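Glutamate ABC superfamily ATP binding cassette transporter, binding protein (PDB 5EYF) probably serves as the solute-binding protein of a glutamate ABC transporter, capturing L-glutamate in the cleft of a two-lobed, Venus-flytrap-like fold. Local coordinates at residues 24-28 with 179-184; 102-108 with 194-200. Numbering follows the deposited sequence.

Overall arrangement
Contact 2 pairs the two chain crossings that join the lobes and lies at the glutamate pocket; contact 1 brings a hairpin turn against helix 175-182 at the side of that crossing. Their centres are 15 Å apart, and the two meet directly through aromatic rings: Phe28 CE1 is 3.7 Å from Tyr200 CE2, and Phe28 CZ is 3.9 Å from Phe103 CZ. Distance to the ligand separates their roles. In contact 2 the Tyr200 side chain comes within about 4 Å of bound glutamate, whereas in contact 1 the Leu27 side chain stays about 12 Å away. Along the chain the segments of the two contacts alternate.

Contact 1 of 2, residues 24-28 with 179-184; sequences DTRLF and LGIADE
Asp24 and Thr25 form a short strand and a classic beta bulge against strand 29-32. A type II turn follows: Arg26 at phi/psi -59/138°, Leu27 at 87/-17°, closed by Phe28 N to Thr25 O (3.0 Å). The turn presents Arg26 and Leu27 to the helical segment, Arg26 in register with Gly180 (CA-CA 5.2 Å). Arg26 (t, t, p at chi1-chi3) donates NE to Gly180 O (2.9 Å, 168°) near the guanidinium plane; its NH1 forms a salt bridge to Asp183 OD2 (2.8 Å). Glu184 OE1 lies over one guanidinium face, 3.8 Å from Arg26 NE, a long, purely electrostatic bridge. Leu27 (m, t) sets CD1 3.8 Å from Gly180 CA. An ideal CB on Gly180 would come 2.7 Å from Arg26 O, so the close approach needs its absence. The Phe28 ring turns instead to Phe103 and Phe236. Arg26, Asp183 and Glu184 form a salt-bridge network that, with the Gly180 hydrogen bond, ties a beta-hairpin turn to helix 175-182 and residues beyond, across a solute-binding protein's two lobes.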
loop_
_atom_site.group_PDB
_atom_site.type_symbol
_atom_site.label_atom_id
_atom_site.label_comp_id
_atom_site.label_asym_id
_atom_site.label_seq_id
_atom_site.Cartn_x
_atom_site.Cartn_y
_atom_site.Cartn_z
ATOM N N ASP B 24 11.640 20.252 3.331
ATOM C CA ASP B 24 10.472 21.079 3.077
ATOM C C ASP B 24 9.169 20.308 3.226
ATOM O O ASP B 24 8.114 20.802 2.805
ATOM C CB ASP B 24 10.548 21.697 1.670
ATOM C CG ASP B 24 10.226 20.676 0.561
ATOM O OD1 ASP B 24 10.537 19.455 0.718
ATOM O OD2 ASP B 24 9.658 21.117 -0.460
ATOM N N THR B 25 9.194 19.108 3.784
ATOM C CA THR B 25 8.002 18.261 3.765
ATOM C C THR B 25 7.537 18.044 5.203
ATOM O O THR B 25 8.061 17.171 5.900
ATOM C CB THR B 25 8.318 16.930 3.082
ATOM O OG1 THR B 25 8.798 17.183 1.745
ATOM C CG2 THR B 25 7.065 16.053 3.027
ATOM N N ARG B 26 6.556 18.835 5.647
ATOM C CA ARG B 26 6.072 18.697 7.019
ATOM C C ARG B 26 5.552 17.285 7.254
ATOM O O ARG B 26 4.860 16.721 6.404
ATOM C CB ARG B 26 4.963 19.704 7.329
ATOM C CG ARG B 26 4.678 19.832 8.832
ATOM C CD ARG B 26 3.555 20.827 9.170
ATOM N NE ARG B 26 2.244 20.187 9.105
ATOM C CZ ARG B 26 1.650 19.574 10.126
ATOM N NH1 ARG B 26 0.469 18.998 9.956
ATOM N NH2 ARG B 26 2.231 19.531 11.315
ATOM N N LEU B 27 5.883 16.743 8.428
ATOM C CA LEU B 27 5.565 15.389 8.922
ATOM C C LEU B 27 6.605 14.358 8.502
ATOM O O LEU B 27 6.639 13.258 9.081
ATOM C CB LEU B 27 4.164 14.892 8.528
ATOM C CG LEU B 27 3.009 15.834 8.893
ATOM C CD1 LEU B 27 1.659 15.227 8.475
ATOM C CD2 LEU B 27 3.062 16.114 10.385
ATOM N N PHE B 28 7.443 14.675 7.506
ATOM C CA PHE B 28 8.440 13.713 7.032
ATOM C C PHE B 28 9.867 14.217 7.173
ATOM O O PHE B 28 10.690 13.539 7.795
ATOM C CB PHE B 28 8.156 13.302 5.584
ATOM C CG PHE B 28 6.956 12.435 5.461
ATOM C CD1 PHE B 28 7.054 11.063 5.693
ATOM C CD2 PHE B 28 5.719 12.992 5.188
ATOM C CE1 PHE B 28 5.924 10.251 5.596
ATOM C CE2 PHE B 28 4.591 12.188 5.093
ATOM C CZ PHE B 28 4.710 10.804 5.300
ATOM N N LEU B 179 -1.708 16.208 3.675
ATOM C CA LEU B 179 -2.130 16.398 5.059
ATOM C C LEU B 179 -1.232 17.389 5.779
ATOM O O LEU B 179 -1.719 18.226 6.540
ATOM C CB LEU B 179 -2.142 15.065 5.803
ATOM C CG LEU B 179 -3.390 14.192 5.641
ATOM C CD1 LEU B 179 -3.246 12.945 6.488
ATOM C CD2 LEU B 179 -4.650 14.950 6.011
ATOM N N GLY B 180 0.089 17.284 5.580
ATOM C CA GLY B 180 1.003 18.241 6.181
ATOM C C GLY B 180 0.698 19.662 5.770
ATOM O O GLY B 180 0.980 20.609 6.515
ATOM N N ILE B 181 0.091 19.827 4.602
ATOM C CA ILE B 181 -0.315 21.138 4.113
ATOM C C ILE B 181 -1.719 21.505 4.584
ATOM O O ILE B 181 -1.986 22.663 4.905
ATOM C CB ILE B 181 -0.205 21.163 2.577
ATOM C CG1 ILE B 181 1.220 20.833 2.137
ATOM C CG2 ILE B 181 -0.673 22.519 2.040
ATOM C CD1 ILE B 181 1.336 20.425 0.682
ATOM N N ALA B 182 -2.650 20.551 4.626
ATOM C CA ALA B 182 -4.025 20.891 4.990
ATOM C C ALA B 182 -4.156 21.202 6.475
ATOM O O ALA B 182 -5.016 22.002 6.866
ATOM C CB ALA B 182 -4.981 19.762 4.617
ATOM N N ASP B 183 -3.337 20.570 7.318
ATOM C CA ASP B 183 -3.311 20.961 8.724
ATOM C C ASP B 183 -2.922 22.428 8.872
ATOM O O ASP B 183 -3.431 23.129 9.753
ATOM C CB ASP B 183 -2.347 20.070 9.510
ATOM C CG ASP B 183 -2.858 18.642 9.696
ATOM O OD1 ASP B 183 -4.080 18.394 9.556
ATOM O OD2 ASP B 183 -2.029 17.758 10.005
ATOM N N GLU B 184 -2.029 22.920 8.013
ATOM C CA GLU B 184 -1.638 24.320 8.094
ATOM C C GLU B 184 -2.679 25.265 7.507
ATOM O O GLU B 184 -2.609 26.468 7.766
ATOM C CB GLU B 184 -0.309 24.551 7.378
ATOM C CG GLU B 184 0.825 23.699 7.871
ATOM C CD GLU B 184 1.108 23.894 9.345
ATOM O OE1 GLU B 184 0.387 23.304 10.177
ATOM O OE2 GLU B 184 2.053 24.641 9.670
#

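Contact 2 of 2, residues 102-108 with 194-200; sequences YFDAGQA and TFTNEPY. With MG (magnesium ion), chain D.
Strands 103-105 and 198-200 run antiparallel (159°, axes 4.6 Å apart), with Ala105-Glu198 a hydrogen-bonded pair (Ala105 N to Glu198 O 3.0 Å; Glu198 N to Ala105 O 2.8 Å) and Asp104-Pro199 a non-hydrogen-bonded one. Tyr102 N to Tyr200 O (2.9 Å) and Tyr200 N to Phe103 O (2.8 Å) add individual backbone hydrogen bonds. On the face carrying Phe103, Ala105, Glu198 and Tyr200, the small Ala105 is a hollow for the Tyr200 ring (Ala105 CB to Tyr200 CZ 3.7 Å). That ring (chi1 m) lies beside Phe103 (t), planes at 25° and centroids 5.3 Å apart, barely overlapping; its OH bonds Asp174. Gly106 lets the backbones close in, its CA 3.2 Å from Thr196 O, where a CB would clash. Beyond it, Gln107 N bonds Thr196 OG1 (2.9 Å), Phe195 N bonds Gln107 O (2.9 Å), and Gln107 CB lies over the Phe195 ring face (CH-pi, 4.3 Å to the centroid). Asn197 OD1 binds magnesium at 2.1 Å with four waters and Asn197 of the second subunit. Water 1 reaches Asp104 OD1 and Ala105 O. Such paired crossover strands are the hinge of type II periplasmic-binding folds, here with Glu198 and Tyr200 lining the glutamate pocket.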
loop_
_atom_site.group_PDB
_atom_site.type_symbol
_atom_site.label_atom_id
_atom_site.label_comp_id
_atom_site.label_asym_id
_atom_site.label_seq_id
_atom_site.Cartn_x
_atom_site.Cartn_y
_atom_site.Cartn_z
ATOM N N TYR B 102 8.346 1.147 4.293
ATOM C CA TYR B 102 8.157 1.619 5.666
ATOM C C TYR B 102 6.982 2.600 5.836
ATOM O O TYR B 102 6.699 3.016 6.974
ATOM C CB TYR B 102 9.480 2.246 6.217
ATOM C CG TYR B 102 9.804 3.576 5.581
ATOM C CD1 TYR B 102 9.437 4.768 6.215
ATOM C CD2 TYR B 102 10.421 3.654 4.317
ATOM C CE1 TYR B 102 9.671 5.991 5.626
ATOM C CE2 TYR B 102 10.667 4.897 3.719
ATOM C CZ TYR B 102 10.259 6.042 4.363
ATOM O OH TYR B 102 10.438 7.273 3.750
ATOM N N PHE B 103 6.289 2.985 4.754
ATOM C CA PHE B 103 5.110 3.840 4.835
ATOM C C PHE B 103 4.266 3.574 3.590
ATOM O O PHE B 103 4.811 3.438 2.497
ATOM C CB PHE B 103 5.490 5.340 4.908
ATOM C CG PHE B 103 4.323 6.252 5.233
ATOM C CD1 PHE B 103 4.010 6.566 6.548
ATOM C CD2 PHE B 103 3.509 6.764 4.215
ATOM C CE1 PHE B 103 2.919 7.376 6.859
ATOM C CE2 PHE B 103 2.431 7.603 4.520
ATOM C CZ PHE B 103 2.128 7.902 5.842
ATOM N N ASP B 104 2.946 3.570 3.755
ATOM C CA ASP B 104 2.011 3.242 2.684
ATOM C C ASP B 104 1.171 4.471 2.308
ATOM O O ASP B 104 0.100 4.692 2.864
ATOM C CB ASP B 104 1.142 2.077 3.188
ATOM C CG ASP B 104 0.452 1.328 2.092
ATOM O OD1 ASP B 104 0.670 1.677 0.922
ATOM O OD2 ASP B 104 -0.289 0.355 2.423
ATOM N N ALA B 105 1.670 5.280 1.373
ATOM C CA ALA B 105 0.966 6.488 0.947
ATOM C C ALA B 105 0.146 6.215 -0.316
ATOM O O ALA B 105 0.082 5.092 -0.822
ATOM C CB ALA B 105 1.958 7.652 0.750
ATOM N N GLY B 106 -0.481 7.262 -0.843
ATOM C CA GLY B 106 -1.170 7.165 -2.123
ATOM C C GLY B 106 -1.442 8.549 -2.640
ATOM O O GLY B 106 -1.663 9.467 -1.858
ATOM N N GLN B 107 -1.423 8.707 -3.959
ATOM C CA GLN B 107 -1.603 10.050 -4.505
ATOM C C GLN B 107 -3.031 10.543 -4.314
ATOM O O GLN B 107 -3.987 9.777 -4.416
ATOM C CB GLN B 107 -1.217 10.081 -5.979
ATOM C CG GLN B 107 -1.095 11.512 -6.511
ATOM C CD GLN B 107 -0.397 11.558 -7.846
ATOM O OE1 GLN B 107 0.351 10.655 -8.175
ATOM N NE2 GLN B 107 -0.667 12.590 -8.636
ATOM N N ALA B 108 -3.177 11.841 -4.061
ATOM C CA ALA B 108 -4.477 12.418 -3.736
ATOM C C ALA B 108 -4.554 13.842 -4.255
ATOM O O ALA B 108 -3.603 14.366 -4.840
ATOM C CB ALA B 108 -4.762 12.408 -2.222
ATOM N N THR B 194 -7.540 8.148 -2.463
ATOM C CA THR B 194 -6.277 8.036 -3.192
ATOM C C THR B 194 -6.512 7.323 -4.511
ATOM O O THR B 194 -7.397 6.470 -4.621
ATOM C CB THR B 194 -5.170 7.286 -2.384
ATOM O OG1 THR B 194 -5.605 5.972 -2.038
ATOM C CG2 THR B 194 -4.774 8.066 -1.117
ATOM N N PHE B 195 -5.711 7.654 -5.521
ATOM C CA PHE B 195 -5.863 6.993 -6.811
ATOM C C PHE B 195 -4.578 6.315 -7.274
ATOM O O PHE B 195 -4.525 5.803 -8.401
ATOM C CB PHE B 195 -6.406 7.967 -7.887
ATOM C CG PHE B 195 -5.606 9.239 -8.060
ATOM C CD1 PHE B 195 -4.569 9.306 -8.987
ATOM C CD2 PHE B 195 -5.896 10.363 -7.297
ATOM C CE1 PHE B 195 -3.824 10.508 -9.143
ATOM C CE2 PHE B 195 -5.174 11.551 -7.448
ATOM C CZ PHE B 195 -4.138 11.623 -8.357
ATOM N N THR B 196 -3.554 6.275 -6.421
ATOM C CA THR B 196 -2.413 5.400 -6.627
ATOM C C THR B 196 -2.034 4.771 -5.296
ATOM O O THR B 196 -2.481 5.207 -4.228
ATOM C CB THR B 196 -1.179 6.129 -7.146
ATOM O OG1 THR B 196 -0.647 6.946 -6.093
ATOM C CG2 THR B 196 -1.495 6.992 -8.377
ATOM N N ASN B 197 -1.162 3.765 -5.354
ATOM C CA ASN B 197 -0.434 3.339 -4.163
ATOM C C ASN B 197 0.981 3.885 -4.242
ATOM O O ASN B 197 1.613 3.807 -5.294
ATOM C CB ASN B 197 -0.419 1.816 -4.064
ATOM C CG ASN B 197 -1.795 1.268 -3.870
ATOM O OD1 ASN B 197 -2.621 1.877 -3.181
ATOM N ND2 ASN B 197 -2.069 0.141 -4.491
ATOM N N GLU B 198 1.473 4.451 -3.138
ATOM C CA GLU B 198 2.816 5.038 -3.086
ATOM C C GLU B 198 3.534 4.449 -1.886
ATOM O O GLU B 198 3.629 5.092 -0.838
ATOM C CB GLU B 198 2.762 6.568 -2.980
ATOM C CG GLU B 198 1.989 7.276 -4.106
ATOM C CD GLU B 198 2.670 7.255 -5.456
ATOM O OE1 GLU B 198 3.902 7.262 -5.547
ATOM O OE2 GLU B 198 1.960 7.251 -6.481
ATOM N N PRO B 199 4.031 3.218 -1.999
ATOM C CA PRO B 199 4.798 2.627 -0.881
ATOM C C PRO B 199 6.188 3.246 -0.796
ATOM O O PRO B 199 6.944 3.223 -1.773
ATOM C CB PRO B 199 4.876 1.141 -1.245
ATOM C CG PRO B 199 4.737 1.137 -2.752
ATOM C CD PRO B 199 3.846 2.276 -3.121
ATOM N N TYR B 200 6.531 3.811 0.358
ATOM C CA TYR B 200 7.845 4.431 0.492
ATOM C C TYR B 200 8.900 3.400 0.872
ATOM O O TYR B 200 8.673 2.544 1.739
ATOM C CB TYR B 200 7.838 5.493 1.585
ATOM C CG TYR B 200 6.955 6.690 1.376
ATOM C CD1 TYR B 200 6.352 6.953 0.144
ATOM C CD2 TYR B 200 6.773 7.598 2.413
ATOM C CE1 TYR B 200 5.559 8.078 -0.018
ATOM C CE2 TYR B 200 5.996 8.719 2.261
ATOM C CZ TYR B 200 5.385 8.955 1.046
ATOM O OH TYR B 200 4.614 10.107 0.910
HETATM MG MG MG D . -3.185 2.231 -1.198
HETATM O O HOH W 1 -1.238 2.578 -0.682
HETATM O O HOH W 2 -3.384 4.239 -1.738
HETATM O O HOH W 3 -5.238 1.970 -1.444
HETATM O O HOH W 4 -3.060 0.157 -0.873
#